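Side-chain contact in putative GTP pyrophosphokinase (Streptococcus mutans, PDB 3L9D), which probably transfers pyrophosphate from ATP to GTP in the first step of ppGpp synthesis: residues E38-P43 with N97-M102. Numbering follows the deposited sequence.
Sequences EEFLDP and NLTQDM
Phe-40, on the short N-terminal helix, reaches onto Leu-98 and Thr-99 of helix 98-101. Within the RelA/SpoT nucleotidyltransferase-like fold, the contact packs the N-terminal helical region on the short helix that precedes strand 106-112 of the mixed sheet. It is small, with 126 Å² buried on the two sides together, and no hydrogen bond crosses it.

Leu-98, at the start of the helix, meets the far end of the ring with two carbons. Its CB lies 3.5 Å from Phe-40 CZ, while CD1 comes over one face, 4.0 Å from the ring centroid and 29° off the normal, a CH-pi contact displaced toward the CZ end. The two side chains cross at about a right angle. With CG anti to the backbone N and beside the carbonyl carbon (chi1 163°), the Phe-40 ring lies against Leu-98. Leu-98 also touches Met-88 of helix 81-91, and Phe-40 touches Ile-105.

Thr-99 runs past the ring in the opposite direction, its hydroxyl coming obliquely to the aromatic carbons, with OG1 3.5 Å from Phe-40 CE1. That hydroxyl is hydrogen-bonded to Tyr-44 OH, and the Tyr-44 ring meets the Phe-40 ring with the planes about 35° apart, so one tyrosine links both partners. Further along, Met-102 leaves the helical conformation and packs against helix 81-91. Its backbone N donates to Leu-98 O at 2.8 Å, closing the turn that carries both contact residues.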
loop_
_atom_site.group_PDB
_atom_site.type_symbol
_atom_site.label_atom_id
_atom_site.label_comp_id
_atom_site.label_asym_id
_atom_site.label_seq_id
_atom_site.Cartn_x
_atom_site.Cartn_y
_atom_site.Cartn_z
ATOM N N GLU A 38 -4.680 -20.647 10.768
ATOM C CA GLU A 38 -6.055 -20.270 10.482
ATOM C C GLU A 38 -6.665 -19.442 11.610
ATOM O O GLU A 38 -7.482 -18.559 11.357
ATOM C CB GLU A 38 -6.915 -21.499 10.208
ATOM C CG GLU A 38 -8.324 -21.154 9.762
ATOM C CD GLU A 38 -9.147 -22.381 9.404
ATOM O OE1 GLU A 38 -8.944 -23.439 10.048
ATOM O OE2 GLU A 38 -10.000 -22.282 8.489
ATOM N N GLU A 39 -6.271 -19.723 12.848
ATOM C CA GLU A 39 -6.798 -18.980 13.983
ATOM C C GLU A 39 -6.097 -17.645 14.192
ATOM O O GLU A 39 -6.744 -16.626 14.446
ATOM C CB GLU A 39 -6.696 -19.792 15.271
ATOM C CG GLU A 39 -6.870 -18.930 16.517
ATOM C CD GLU A 39 -6.666 -19.698 17.809
ATOM O OE1 GLU A 39 -6.281 -19.066 18.816
ATOM O OE2 GLU A 39 -6.887 -20.930 17.817
ATOM N N PHE A 40 -4.772 -17.657 14.120
ATOM C CA PHE A 40 -3.994 -16.449 14.357
ATOM C C PHE A 40 -4.342 -15.408 13.303
ATOM O O PHE A 40 -4.421 -14.220 13.590
ATOM C CB PHE A 40 -2.495 -16.764 14.341
ATOM C CG PHE A 40 -1.618 -15.555 14.166
ATOM C CD1 PHE A 40 -1.198 -14.835 15.255
ATOM C CD2 PHE A 40 -1.211 -15.153 12.902
ATOM C CE1 PHE A 40 -0.399 -13.723 15.097
ATOM C CE2 PHE A 40 -0.418 -14.050 12.728
ATOM C CZ PHE A 40 -0.006 -13.325 13.831
ATOM N N LEU A 41 -4.579 -15.878 12.088
ATOM C CA LEU A 41 -4.780 -14.997 10.957
ATOM C C LEU A 41 -6.175 -14.384 10.906
ATOM O O LEU A 41 -6.422 -13.450 10.137
ATOM C CB LEU A 41 -4.484 -15.748 9.657
ATOM C CG LEU A 41 -3.209 -15.352 8.896
ATOM C CD1 LEU A 41 -2.255 -14.538 9.739
ATOM C CD2 LEU A 41 -2.496 -16.563 8.334
ATOM N N ASP A 42 -7.088 -14.889 11.726
ATOM C CA ASP A 42 -8.485 -14.510 11.568
ATOM C C ASP A 42 -8.762 -13.024 11.705
ATOM O O ASP A 42 -9.479 -12.452 10.893
ATOM C CB ASP A 42 -9.397 -15.283 12.513
ATOM C CG ASP A 42 -10.867 -14.956 12.279
ATOM O OD1 ASP A 42 -11.392 -14.056 12.981
ATOM O OD2 ASP A 42 -11.473 -15.575 11.367
ATOM N N PRO A 43 -8.206 -12.386 12.737
ATOM C CA PRO A 43 -8.452 -10.949 12.896
ATOM C C PRO A 43 -7.809 -10.082 11.792
ATOM O O PRO A 43 -8.172 -8.914 11.639
ATOM C CB PRO A 43 -7.819 -10.635 14.252
ATOM C CG PRO A 43 -7.552 -11.959 14.892
ATOM C CD PRO A 43 -7.347 -12.928 13.798
ATOM N N ASN A 97 5.580 -13.173 19.368
ATOM C CA ASN A 97 5.661 -11.734 19.129
ATOM C C ASN A 97 5.172 -11.279 17.760
ATOM O O ASN A 97 5.462 -10.154 17.356
ATOM C CB ASN A 97 7.087 -11.249 19.331
ATOM C CG ASN A 97 7.602 -11.555 20.713
ATOM O OD1 ASN A 97 8.778 -11.861 20.885
ATOM N ND2 ASN A 97 6.720 -11.488 21.711
ATOM N N LEU A 98 4.441 -12.135 17.044
ATOM C CA LEU A 98 3.987 -11.775 15.707
ATOM C C LEU A 98 3.098 -10.533 15.726
ATOM O O LEU A 98 3.361 -9.544 15.046
ATOM C CB LEU A 98 3.218 -12.922 15.067
ATOM C CG LEU A 98 4.042 -14.020 14.420
ATOM C CD1 LEU A 98 3.106 -14.939 13.683
ATOM C CD2 LEU A 98 5.066 -13.417 13.473
ATOM N N THR A 99 2.029 -10.592 16.507
ATOM C CA THR A 99 1.057 -9.520 16.483
ATOM C C THR A 99 1.701 -8.204 16.893
ATOM O O THR A 99 1.472 -7.178 16.268
ATOM C CB THR A 99 -0.155 -9.829 17.375
ATOM O OG1 THR A 99 -1.048 -10.712 16.675
ATOM C CG2 THR A 99 -0.890 -8.545 17.711
ATOM N N GLN A 100 2.520 -8.230 17.935
ATOM C CA GLN A 100 3.086 -6.989 18.438
ATOM C C GLN A 100 4.274 -6.500 17.599
ATOM O O GLN A 100 4.585 -5.319 17.605
ATOM C CB GLN A 100 3.444 -7.106 19.926
ATOM C CG GLN A 100 4.820 -7.660 20.217
ATOM C CD GLN A 100 5.229 -7.469 21.680
ATOM O OE1 GLN A 100 6.376 -7.116 21.987
ATOM N NE2 GLN A 100 4.284 -7.699 22.589
ATOM N N ASP A 101 4.919 -7.395 16.855
ATOM C CA ASP A 101 6.161 -7.026 16.174
ATOM C C ASP A 101 6.132 -7.014 14.641
ATOM O O ASP A 101 6.961 -6.348 14.021
ATOM C CB ASP A 101 7.333 -7.890 16.665
ATOM C CG ASP A 101 7.883 -7.445 18.028
ATOM O OD1 ASP A 101 7.470 -6.379 18.561
ATOM O OD2 ASP A 101 8.751 -8.176 18.559
ATOM N N MET A 102 5.221 -7.757 14.021
ATOM C CA MET A 102 5.135 -7.751 12.558
ATOM C C MET A 102 4.117 -6.708 12.045
ATOM O O MET A 102 2.975 -6.645 12.514
ATOM C CB MET A 102 4.856 -9.156 12.001
ATOM C CG MET A 102 4.873 -9.208 10.473
ATOM S SD MET A 102 5.362 -10.785 9.739
ATOM C CE MET A 102 6.822 -11.155 10.717
#